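Local structure of stringent starvation protein A homolog (Haemophilus influenzae, 3LYK) at residues Y88-S91 with R92-R96; D95-L98 with M99-E103; K180-M183 with E184-T188. The protein probably forms an equimolar complex with the RNA polymerase holoenzyme, though not with the core enzyme. One frame throughout, in Å; residues are numbered along the deposited sequence.

All three contacts are local, lying along helices of the C-terminal domain of a GST-superfamily fold. Contacts 1 and 2 overlap along helix 89-115, sharing D95 and R96; their centres are about 11 Å apart, and both reach the second subunit. Contact 3 comes later in the chain, at the end of helix 176-187, its centre about 24 Å from that of contact 1 and about 20 Å from that of contact 2, with nearest atoms about 8 Å from contact 2. Helix 152-165 links the two regions, since side chains of contacts 2 and 3 both pack on it. Helix 89-115 thus carries dimer contacts, whereas contact 3 is internal to one subunit.

Contact 1: Y88-S91 with R92-R96; sequences YPVS and RAKDR
Y88 and R92 meet at the start of helix 89-115, where R92 N donates to Y88 O over 3.1 Å with an N-H...O angle of 165°. Y88 occupies the N-cap position, and its carbonyl opens the series of i to i+4 bonds. A93 N to P89 O, K94 N to V90 O (2.9 Å) and D95 N to S91 O (3.0 Å) carry it on.

The tight part lies around the carbonyl oxygens. R92 turns CG anti to its own carbonyl carbon (chi1 -62°), which lays the start of the chain against the preceding turn: R92 CG is 3.2 Å from Y88 O. A bend at chi3 then directs the guanidinium to E77 of the second subunit, in a salt bridge through NE, and to Q86 O through NH1. A93 CB sits 3.6 Å from P89 O and is buried, packing on Y74 of the second subunit.

The looser side is formed by V90 and the exposed K94, whose side chains run alongside each other and point the same way. Their closest atoms, V90 CG1 and K94 NZ, stay 3.8 Å apart, though V90 also packs on Y74 and K94 on L63 of the second subunit. Y88 CB, its nearest side-chain atom, is 6.0 Å from R92 N, and the exposed ring lies farther off.

Backbone bonds thus define this first turn, while the buried D95 is held within its own chain by N147 ND2, bonded to OD1. Pairing of R92 with E77 of the second subunit implies an electrostatic component in the dimer interface.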
ATOM      1  N   TYR B  88      -3.552 -11.231  14.677  1.00 24.34           N
ATOM      2  CA  TYR B  88      -4.525 -12.051  13.962  1.00 23.68           C
ATOM      3  C   TYR B  88      -4.939 -11.459  12.603  1.00 21.97           C
ATOM      4  O   TYR B  88      -5.042 -10.259  12.458  1.00 20.96           O
ATOM      5  CB  TYR B  88      -5.726 -12.346  14.892  1.00 24.23           C
ATOM      6  CG  TYR B  88      -5.293 -13.237  16.030  1.00 26.03           C
ATOM      7  CD1 TYR B  88      -5.103 -14.602  15.825  1.00 27.91           C
ATOM      8  CD2 TYR B  88      -4.993 -12.709  17.298  1.00 30.96           C
ATOM      9  CE1 TYR B  88      -4.637 -15.442  16.843  1.00 32.01           C
ATOM     10  CE2 TYR B  88      -4.540 -13.547  18.356  1.00 33.67           C
ATOM     11  CZ  TYR B  88      -4.365 -14.914  18.117  1.00 35.38           C
ATOM     12  OH  TYR B  88      -3.942 -15.751  19.135  1.00 37.38           O
ATOM     13  N   PRO B  89      -5.163 -12.315  11.593  1.00 21.29           N
ATOM     14  CA  PRO B  89      -5.289 -11.720  10.248  1.00 20.21           C
ATOM     15  C   PRO B  89      -6.478 -10.803  10.026  1.00 18.82           C
ATOM     16  O   PRO B  89      -6.342  -9.889   9.239  1.00 18.14           O
ATOM     17  CB  PRO B  89      -5.389 -12.929   9.300  1.00 19.80           C
ATOM     18  CG  PRO B  89      -5.514 -14.149  10.199  1.00 21.51           C
ATOM     19  CD  PRO B  89      -5.073 -13.789  11.574  1.00 20.73           C
ATOM     20  N   VAL B  90      -7.627 -11.040  10.666  1.00 19.46           N
ATOM     21  CA  VAL B  90      -8.782 -10.146  10.432  1.00 19.97           C
ATOM     22  C   VAL B  90      -8.508  -8.713  11.007  1.00 20.38           C
ATOM     23  O   VAL B  90      -8.783  -7.703  10.344  1.00 22.25           O
ATOM     24  CB  VAL B  90     -10.107 -10.720  11.017  1.00 20.26           C
ATOM     25  CG1 VAL B  90     -11.254  -9.628  10.990  1.00 20.06           C
ATOM     26  CG2 VAL B  90     -10.557 -12.044  10.233  1.00 20.70           C
ATOM     27  N   SER B  91      -7.985  -8.628  12.225  1.00 21.17           N
ATOM     28  CA  SER B  91      -7.617  -7.319  12.829  1.00 22.94           C
ATOM     29  C   SER B  91      -6.608  -6.600  11.990  1.00 21.00           C
ATOM     30  O   SER B  91      -6.687  -5.373  11.843  1.00 21.38           O
ATOM     31  CB  SER B  91      -6.925  -7.514  14.177  1.00 23.01           C
ATOM     32  OG  SER B  91      -7.829  -8.104  15.051  1.00 32.94           O
ATOM     33  N   ARG B  92      -5.611  -7.355  11.504  1.00 19.92           N
ATOM     34  CA  ARG B  92      -4.571  -6.752  10.660  1.00 19.11           C
ATOM     35  C   ARG B  92      -5.162  -6.162   9.386  1.00 19.47           C
ATOM     36  O   ARG B  92      -4.797  -5.047   8.970  1.00 17.92           O
ATOM     37  CB  ARG B  92      -3.444  -7.742  10.380  1.00 18.88           C
ATOM     38  CG  ARG B  92      -2.735  -8.176  11.690  1.00 17.96           C
ATOM     39  CD  ARG B  92      -1.801  -9.373  11.447  1.00 15.50           C
ATOM     40  NE  ARG B  92      -0.828  -9.142  10.384  1.00 18.18           N
ATOM     41  CZ  ARG B  92       0.377  -8.594  10.565  1.00 21.83           C
ATOM     42  NH1 ARG B  92       0.740  -8.146  11.767  1.00 18.68           N
ATOM     43  NH2 ARG B  92       1.210  -8.469   9.534  1.00 19.77           N
ATOM     44  N   ALA B  93      -6.127  -6.886   8.785  1.00 18.94           N
ATOM     45  CA  ALA B  93      -6.746  -6.400   7.546  1.00 18.99           C
ATOM     46  C   ALA B  93      -7.604  -5.161   7.837  1.00 18.80           C
ATOM     47  O   ALA B  93      -7.588  -4.210   7.085  1.00 18.92           O
ATOM     48  CB  ALA B  93      -7.631  -7.507   6.897  1.00 18.02           C
ATOM     49  N   LYS B  94      -8.374  -5.187   8.910  1.00 19.73           N
ATOM     50  CA  LYS B  94      -9.173  -3.985   9.249  1.00 21.54           C
ATOM     51  C   LYS B  94      -8.293  -2.767   9.492  1.00 20.77           C
ATOM     52  O   LYS B  94      -8.605  -1.700   9.011  1.00 21.33           O
ATOM     53  CB  LYS B  94     -10.111  -4.229  10.423  1.00 21.44           C
ATOM     54  CG  LYS B  94     -11.032  -5.384  10.098  1.00 25.71           C
ATOM     55  CD  LYS B  94     -12.478  -5.104  10.393  1.00 36.60           C
ATOM     56  CE  LYS B  94     -12.911  -6.007  11.484  1.00 38.15           C
ATOM     57  NZ  LYS B  94     -11.691  -6.114  12.296  1.00 41.25           N
ATOM     58  N   ASP B  95      -7.170  -2.941  10.189  1.00 20.67           N
ATOM     59  CA  ASP B  95      -6.237  -1.810  10.405  1.00 20.56           C
ATOM     60  C   ASP B  95      -5.638  -1.292   9.119  1.00 19.59           C
ATOM     61  O   ASP B  95      -5.476  -0.068   8.939  1.00 19.46           O
ATOM     62  CB  ASP B  95      -5.120  -2.205  11.367  1.00 20.90           C
ATOM     63  CG  ASP B  95      -5.615  -2.286  12.795  1.00 24.98           C
ATOM     64  OD1 ASP B  95      -6.783  -1.888  13.039  1.00 29.90           O
ATOM     65  OD2 ASP B  95      -4.857  -2.742  13.665  1.00 29.03           O
ATOM     66  N   ARG B  96      -5.271  -2.214   8.231  1.00 18.25           N
ATOM     67  CA  ARG B  96      -4.750  -1.822   6.927  1.00 18.92           C
ATOM     68  C   ARG B  96      -5.766  -1.026   6.124  1.00 19.18           C
ATOM     69  O   ARG B  96      -5.417  -0.049   5.423  1.00 18.86           O
ATOM     70  CB  ARG B  96      -4.276  -3.051   6.122  1.00 18.75           C
ATOM     71  CG  ARG B  96      -2.902  -3.612   6.588  1.00 22.10           C
ATOM     72  CD  ARG B  96      -2.331  -4.559   5.573  1.00 23.33           C
ATOM     73  NE  ARG B  96      -1.075  -5.124   6.053  1.00 21.87           N
ATOM     74  CZ  ARG B  96      -0.932  -6.376   6.490  1.00 26.41           C
ATOM     75  NH1 ARG B  96      -1.981  -7.219   6.503  1.00 23.79           N
ATOM     76  NH2 ARG B  96       0.269  -6.802   6.891  1.00 21.19           N
TER

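Contact 2: D95-L98 with M99-E103; sequences DRLL and MLRIE
On the middle turns of helix 89-115, D95 and M99 stand one turn apart on the side of the helix that faces helix 152-165. M99, a selenomethionine, has CG anti to its carbonyl carbon (chi1 -77°) and a bend at chi3 that folds the terminal methyl back over the previous turn. M99 CE thereby comes to 3.2 Å from D95 O and 3.8 Å from D95 CB. The same carbonyl oxygen accepts M99 N at 3.0 Å, so it has both a backbone donor and a methyl close to it. M99 also packs on L152 and Y156 of helix 152-165.

I102 repeats the pattern one turn on from L98. Its N donates to L98 O over 2.9 Å at an N-H...O angle of 166°, and I102 CD1 swings back to 3.4 Å from that oxygen. I102 also touches V157, so M99 and I102 both face helix 152-165 within the helical C-terminal domain of the GST fold.

Another flank serves the dimer. L97 CD1 and L100 CD2 are 4.3 Å apart, a modest apolar contact, and the two leucines pack respectively on V64 and N67 of the second subunit. The R101 chain crosses L98 at a slant, bringing NH1 to 3.8 Å from L98 CD1, while its NE hydrogen bonds to Y52 OH of the second subunit. The R96 side chain sets off away from M99-E103, and its NH2 forms salt bridges with E73 of its own chain and E77 of the second subunit, probably offsetting the nearby charge of R92.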
ATOM      1  N   ASP B  95      -7.170  -2.941  10.189  1.00 20.67           N
ATOM      2  CA  ASP B  95      -6.237  -1.810  10.405  1.00 20.56           C
ATOM      3  C   ASP B  95      -5.638  -1.292   9.119  1.00 19.59           C
ATOM      4  O   ASP B  95      -5.476  -0.068   8.939  1.00 19.46           O
ATOM      5  CB  ASP B  95      -5.120  -2.205  11.367  1.00 20.90           C
ATOM      6  CG  ASP B  95      -5.615  -2.286  12.795  1.00 24.98           C
ATOM      7  OD1 ASP B  95      -6.783  -1.888  13.039  1.00 29.90           O
ATOM      8  OD2 ASP B  95      -4.857  -2.742  13.665  1.00 29.03           O
ATOM      9  N   ARG B  96      -5.271  -2.214   8.231  1.00 18.25           N
ATOM     10  CA  ARG B  96      -4.750  -1.822   6.927  1.00 18.92           C
ATOM     11  C   ARG B  96      -5.766  -1.026   6.124  1.00 19.18           C
ATOM     12  O   ARG B  96      -5.417  -0.049   5.423  1.00 18.86           O
ATOM     13  CB  ARG B  96      -4.276  -3.051   6.122  1.00 18.75           C
ATOM     14  CG  ARG B  96      -2.902  -3.612   6.588  1.00 22.10           C
ATOM     15  CD  ARG B  96      -2.331  -4.559   5.573  1.00 23.33           C
ATOM     16  NE  ARG B  96      -1.075  -5.124   6.053  1.00 21.87           N
ATOM     17  CZ  ARG B  96      -0.932  -6.376   6.490  1.00 26.41           C
ATOM     18  NH1 ARG B  96      -1.981  -7.219   6.503  1.00 23.79           N
ATOM     19  NH2 ARG B  96       0.269  -6.802   6.891  1.00 21.19           N
ATOM     20  N   LEU B  97      -7.020  -1.476   6.171  1.00 21.13           N
ATOM     21  CA  LEU B  97      -8.075  -0.812   5.393  1.00 22.42           C
ATOM     22  C   LEU B  97      -8.357   0.595   5.962  1.00 21.87           C
ATOM     23  O   LEU B  97      -8.544   1.566   5.217  1.00 21.92           O
ATOM     24  CB  LEU B  97      -9.350  -1.652   5.402  1.00 22.73           C
ATOM     25  CG  LEU B  97     -10.332  -1.205   4.309  1.00 27.52           C
ATOM     26  CD1 LEU B  97      -9.716  -1.360   2.945  1.00 30.42           C
ATOM     27  CD2 LEU B  97     -11.667  -1.966   4.374  1.00 29.23           C
ATOM     28  N   LEU B  98      -8.360   0.680   7.289  1.00 22.25           N
ATOM     29  CA  LEU B  98      -8.498   1.957   8.003  1.00 23.45           C
ATOM     30  C   LEU B  98      -7.410   2.948   7.604  1.00 22.58           C
ATOM     31  O   LEU B  98      -7.686   4.107   7.302  1.00 22.15           O
ATOM     32  CB  LEU B  98      -8.435   1.668   9.501  1.00 25.07           C
ATOM     33  CG  LEU B  98      -9.130   2.514  10.536  1.00 29.44           C
ATOM     34  CD1 LEU B  98     -10.432   3.076   9.964  1.00 33.72           C
ATOM     35  CD2 LEU B  98      -9.426   1.581  11.698  1.00 32.39           C
HETATM   36  N   MSE B  99      -6.178   2.459   7.511  1.00 21.61           N
HETATM   37  CA  MSE B  99      -5.055   3.283   7.123  1.00 21.33           C
HETATM   38  C   MSE B  99      -5.198   3.809   5.728  1.00 22.19           C
HETATM   39  O   MSE B  99      -4.987   5.011   5.471  1.00 20.44           O
HETATM   40  CB  MSE B  99      -3.733   2.504   7.290  1.00 20.69           C
HETATM   41  CG  MSE B  99      -3.316   2.425   8.791  1.00 23.55           C
HETATM   42 SE   MSE B  99      -1.681   1.354   9.040  1.00 34.50          SE
HETATM   43  CE  MSE B  99      -2.305  -0.431   9.437  1.00 23.55           C
ATOM     44  N   LEU B 100      -5.545   2.904   4.806  1.00 22.76           N
ATOM     45  CA  LEU B 100      -5.739   3.276   3.426  1.00 23.58           C
ATOM     46  C   LEU B 100      -6.791   4.376   3.319  1.00 23.68           C
ATOM     47  O   LEU B 100      -6.607   5.334   2.557  1.00 24.37           O
ATOM     48  CB  LEU B 100      -6.207   2.085   2.594  1.00 24.18           C
ATOM     49  CG  LEU B 100      -6.650   2.452   1.169  1.00 27.43           C
ATOM     50  CD1 LEU B 100      -5.450   2.858   0.357  1.00 31.18           C
ATOM     51  CD2 LEU B 100      -7.355   1.248   0.454  1.00 31.56           C
ATOM     52  N   ARG B 101      -7.878   4.225   4.060  1.00 23.83           N
ATOM     53  CA  ARG B 101      -8.979   5.177   4.001  1.00 25.38           C
ATOM     54  C   ARG B 101      -8.609   6.541   4.613  1.00 26.53           C
ATOM     55  O   ARG B 101      -9.001   7.589   4.078  1.00 27.43           O
ATOM     56  CB  ARG B 101     -10.210   4.622   4.690  1.00 24.96           C
ATOM     57  CG  ARG B 101     -10.888   3.464   3.888  1.00 28.44           C
ATOM     58  CD  ARG B 101     -12.061   2.870   4.620  1.00 30.55           C
ATOM     59  NE  ARG B 101     -12.949   3.919   5.100  1.00 37.99           N
ATOM     60  CZ  ARG B 101     -13.410   4.011   6.342  1.00 41.23           C
ATOM     61  NH1 ARG B 101     -13.114   3.079   7.235  1.00 44.52           N
ATOM     62  NH2 ARG B 101     -14.176   5.040   6.695  1.00 44.06           N
ATOM     63  N   ILE B 102      -7.878   6.522   5.728  1.00 25.81           N
ATOM     64  CA  ILE B 102      -7.359   7.764   6.297  1.00 25.84           C
ATOM     65  C   ILE B 102      -6.549   8.512   5.270  1.00 26.00           C
ATOM     66  O   ILE B 102      -6.834   9.670   4.966  1.00 24.78           O
ATOM     67  CB  ILE B 102      -6.594   7.517   7.612  1.00 25.38           C
ATOM     68  CG1 ILE B 102      -7.613   7.093   8.656  1.00 23.74           C
ATOM     69  CG2 ILE B 102      -5.800   8.793   8.039  1.00 24.87           C
ATOM     70  CD1 ILE B 102      -7.017   6.340   9.831  1.00 26.29           C
ATOM     71  N   GLU B 103      -5.591   7.815   4.688  1.00 27.15           N
ATOM     72  CA  GLU B 103      -4.710   8.357   3.688  1.00 29.23           C
ATOM     73  C   GLU B 103      -5.469   8.853   2.443  1.00 29.84           C
ATOM     74  O   GLU B 103      -5.185   9.949   1.931  1.00 30.73           O
ATOM     75  CB  GLU B 103      -3.691   7.290   3.301  1.00 30.12           C
ATOM     76  CG  GLU B 103      -2.337   7.809   2.920  1.00 35.37           C
ATOM     77  CD  GLU B 103      -2.202   8.005   1.436  1.00 43.26           C
ATOM     78  OE1 GLU B 103      -2.877   7.263   0.681  1.00 48.65           O
ATOM     79  OE2 GLU B 103      -1.423   8.891   1.008  1.00 44.34           O
TER

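Contact 3: K180-M183 with E184-T188; sequences KAYM and ERVFT
M183 and F187 form a Met-aromatic pair one turn apart at the end of helix 176-187, in the helical C-terminal domain of the GST fold. SE of M183, a selenomethionine, lies obliquely to the F187 ring, 5.4 Å from its centroid and 55° off the normal. The two side chains run side by side; the spacing of M183 CE to F187 CE2, 3.2 Å, is shorter than a comfortable carbon-carbon contact and is therefore doubtful in detail. F187 also meets W162 edge-to-face.

Y182 is buried against V157 and L161 of helix 152-165, CG anti to its backbone N (chi1 177°), and its OH bonds to D154. V186 CG1 sits over one face of the ring, 4.0 Å from the centroid, giving a CH-pi contact displaced toward the rim on the side of CE1 and CZ.

R185, with a bend at chi3, brings its guanidinium back to A181. A181 O lies over the centre of one face, 3.9 Å above the plane, and NH1 donates to P143 O. At the helix terminus, T188 OG1 donates to E184 O over 2.6 Å, while the backbone bond from T188 N to that same oxygen is weak at 3.3 Å.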
ATOM      1  N   LYS B 180     -10.040  15.648  22.111  1.00 29.36           N
ATOM      2  CA  LYS B 180      -9.013  16.246  22.980  1.00 28.70           C
ATOM      3  C   LYS B 180      -8.363  15.210  23.848  1.00 27.12           C
ATOM      4  O   LYS B 180      -7.155  15.246  24.053  1.00 26.65           O
ATOM      5  CB  LYS B 180      -9.629  17.330  23.880  1.00 28.56           C
ATOM      6  CG  LYS B 180      -9.988  18.602  23.148  1.00 31.68           C
ATOM      7  CD  LYS B 180     -10.961  19.430  24.010  1.00 39.90           C
ATOM      8  CE  LYS B 180     -11.083  20.864  23.521  1.00 43.63           C
ATOM      9  NZ  LYS B 180     -12.155  21.557  24.306  1.00 46.99           N
ATOM     10  N   ALA B 181      -9.164  14.292  24.384  1.00 25.98           N
ATOM     11  CA  ALA B 181      -8.607  13.198  25.183  1.00 25.72           C
ATOM     12  C   ALA B 181      -7.635  12.328  24.325  1.00 25.35           C
ATOM     13  O   ALA B 181      -6.537  11.981  24.774  1.00 25.51           O
ATOM     14  CB  ALA B 181      -9.745  12.344  25.851  1.00 25.85           C
ATOM     15  N   TYR B 182      -8.024  11.998  23.096  1.00 24.29           N
ATOM     16  CA  TYR B 182      -7.148  11.194  22.213  1.00 23.57           C
ATOM     17  C   TYR B 182      -5.832  11.930  21.923  1.00 23.05           C
ATOM     18  O   TYR B 182      -4.749  11.351  21.985  1.00 21.40           O
ATOM     19  CB  TYR B 182      -7.891  10.875  20.891  1.00 23.68           C
ATOM     20  CG  TYR B 182      -7.058  10.120  19.888  1.00 23.60           C
ATOM     21  CD1 TYR B 182      -6.769   8.757  20.083  1.00 21.25           C
ATOM     22  CD2 TYR B 182      -6.528  10.777  18.757  1.00 22.61           C
ATOM     23  CE1 TYR B 182      -5.990   8.048  19.144  1.00 23.17           C
ATOM     24  CE2 TYR B 182      -5.759  10.086  17.809  1.00 24.52           C
ATOM     25  CZ  TYR B 182      -5.494   8.723  18.007  1.00 24.14           C
ATOM     26  OH  TYR B 182      -4.720   8.067  17.091  1.00 23.06           O
HETATM   27  N   MSE B 183      -5.939  13.218  21.616  1.00 22.60           N
HETATM   28  CA  MSE B 183      -4.767  14.032  21.376  1.00 24.12           C
HETATM   29  C   MSE B 183      -3.775  13.995  22.494  1.00 23.95           C
HETATM   30  O   MSE B 183      -2.585  13.811  22.235  1.00 24.12           O
HETATM   31  CB  MSE B 183      -5.156  15.467  21.025  1.00 24.98           C
HETATM   32  CG  MSE B 183      -5.599  15.558  19.568  1.00 29.36           C
HETATM   33 SE   MSE B 183      -6.354  17.308  19.082  1.00 42.68          SE
HETATM   34  CE  MSE B 183      -4.786  18.277  18.643  1.00 39.08           C
ATOM     35  N   GLU B 184      -4.242  14.155  23.739  1.00 24.04           N
ATOM     36  CA  GLU B 184      -3.328  14.078  24.866  1.00 24.95           C
ATOM     37  C   GLU B 184      -2.685  12.684  24.929  1.00 24.62           C
ATOM     38  O   GLU B 184      -1.500  12.531  25.197  1.00 24.35           O
ATOM     39  CB  GLU B 184      -4.062  14.408  26.178  1.00 24.64           C
ATOM     40  CG  GLU B 184      -3.144  14.458  27.418  1.00 28.12           C
ATOM     41  CD  GLU B 184      -2.866  13.081  28.074  1.00 31.63           C
ATOM     42  OE1 GLU B 184      -3.657  12.111  27.889  1.00 32.57           O
ATOM     43  OE2 GLU B 184      -1.838  12.980  28.790  1.00 30.85           O
ATOM     44  N   ARG B 185      -3.488  11.660  24.682  1.00 24.96           N
ATOM     45  CA  ARG B 185      -3.014  10.273  24.800  1.00 24.79           C
ATOM     46  C   ARG B 185      -1.883  10.012  23.807  1.00 23.29           C
ATOM     47  O   ARG B 185      -0.868   9.400  24.145  1.00 23.58           O
ATOM     48  CB  ARG B 185      -4.195   9.362  24.507  1.00 25.24           C
ATOM     49  CG  ARG B 185      -4.034   7.945  24.883  1.00 27.22           C
ATOM     50  CD  ARG B 185      -5.439   7.294  24.682  1.00 30.00           C
ATOM     51  NE  ARG B 185      -6.388   7.806  25.654  1.00 29.38           N
ATOM     52  CZ  ARG B 185      -7.609   8.262  25.391  1.00 30.11           C
ATOM     53  NH1 ARG B 185      -8.134   8.242  24.171  1.00 24.54           N
ATOM     54  NH2 ARG B 185      -8.328   8.717  26.393  1.00 33.02           N
ATOM     55  N   VAL B 186      -2.019  10.524  22.590  1.00 22.22           N
ATOM     56  CA  VAL B 186      -0.952  10.277  21.585  1.00 21.10           C
ATOM     57  C   VAL B 186       0.216  11.305  21.622  1.00 21.32           C
ATOM     58  O   VAL B 186       1.396  10.889  21.531  1.00 20.48           O
ATOM     59  CB  VAL B 186      -1.515  10.068  20.148  1.00 20.66           C
ATOM     60  CG1 VAL B 186      -2.517   8.904  20.134  1.00 20.45           C
ATOM     61  CG2 VAL B 186      -2.218  11.336  19.600  1.00 19.97           C
ATOM     62  N   PHE B 187      -0.088  12.615  21.771  1.00 20.78           N
ATOM     63  CA  PHE B 187       0.966  13.632  21.702  1.00 20.17           C
ATOM     64  C   PHE B 187       1.997  13.530  22.824  1.00 20.50           C
ATOM     65  O   PHE B 187       3.176  13.911  22.637  1.00 19.90           O
ATOM     66  CB  PHE B 187       0.444  15.066  21.670  1.00 19.73           C
ATOM     67  CG  PHE B 187      -0.381  15.419  20.454  1.00 21.26           C
ATOM     68  CD1 PHE B 187      -0.381  14.631  19.305  1.00 22.37           C
ATOM     69  CD2 PHE B 187      -1.176  16.565  20.477  1.00 18.64           C
ATOM     70  CE1 PHE B 187      -1.169  14.978  18.194  1.00 22.13           C
ATOM     71  CE2 PHE B 187      -1.928  16.933  19.380  1.00 22.86           C
ATOM     72  CZ  PHE B 187      -1.930  16.119  18.220  1.00 20.85           C
ATOM     73  N   THR B 188       1.555  13.031  23.975  1.00 20.80           N
ATOM     74  CA  THR B 188       2.403  12.941  25.165  1.00 22.54           C
ATOM     75  C   THR B 188       3.180  11.633  25.282  1.00 23.64           C
ATOM     76  O   THR B 188       3.975  11.455  26.225  1.00 23.42           O
ATOM     77  CB  THR B 188       1.609  13.226  26.489  1.00 22.45           C
ATOM     78  OG1 THR B 188       0.662  12.182  26.683  1.00 24.17           O
ATOM     79  CG2 THR B 188       0.852  14.598  26.406  1.00 20.14           C
TER
HETATM   80  O   HOH W   1      -5.985  11.576  27.507  1.00 28.73           O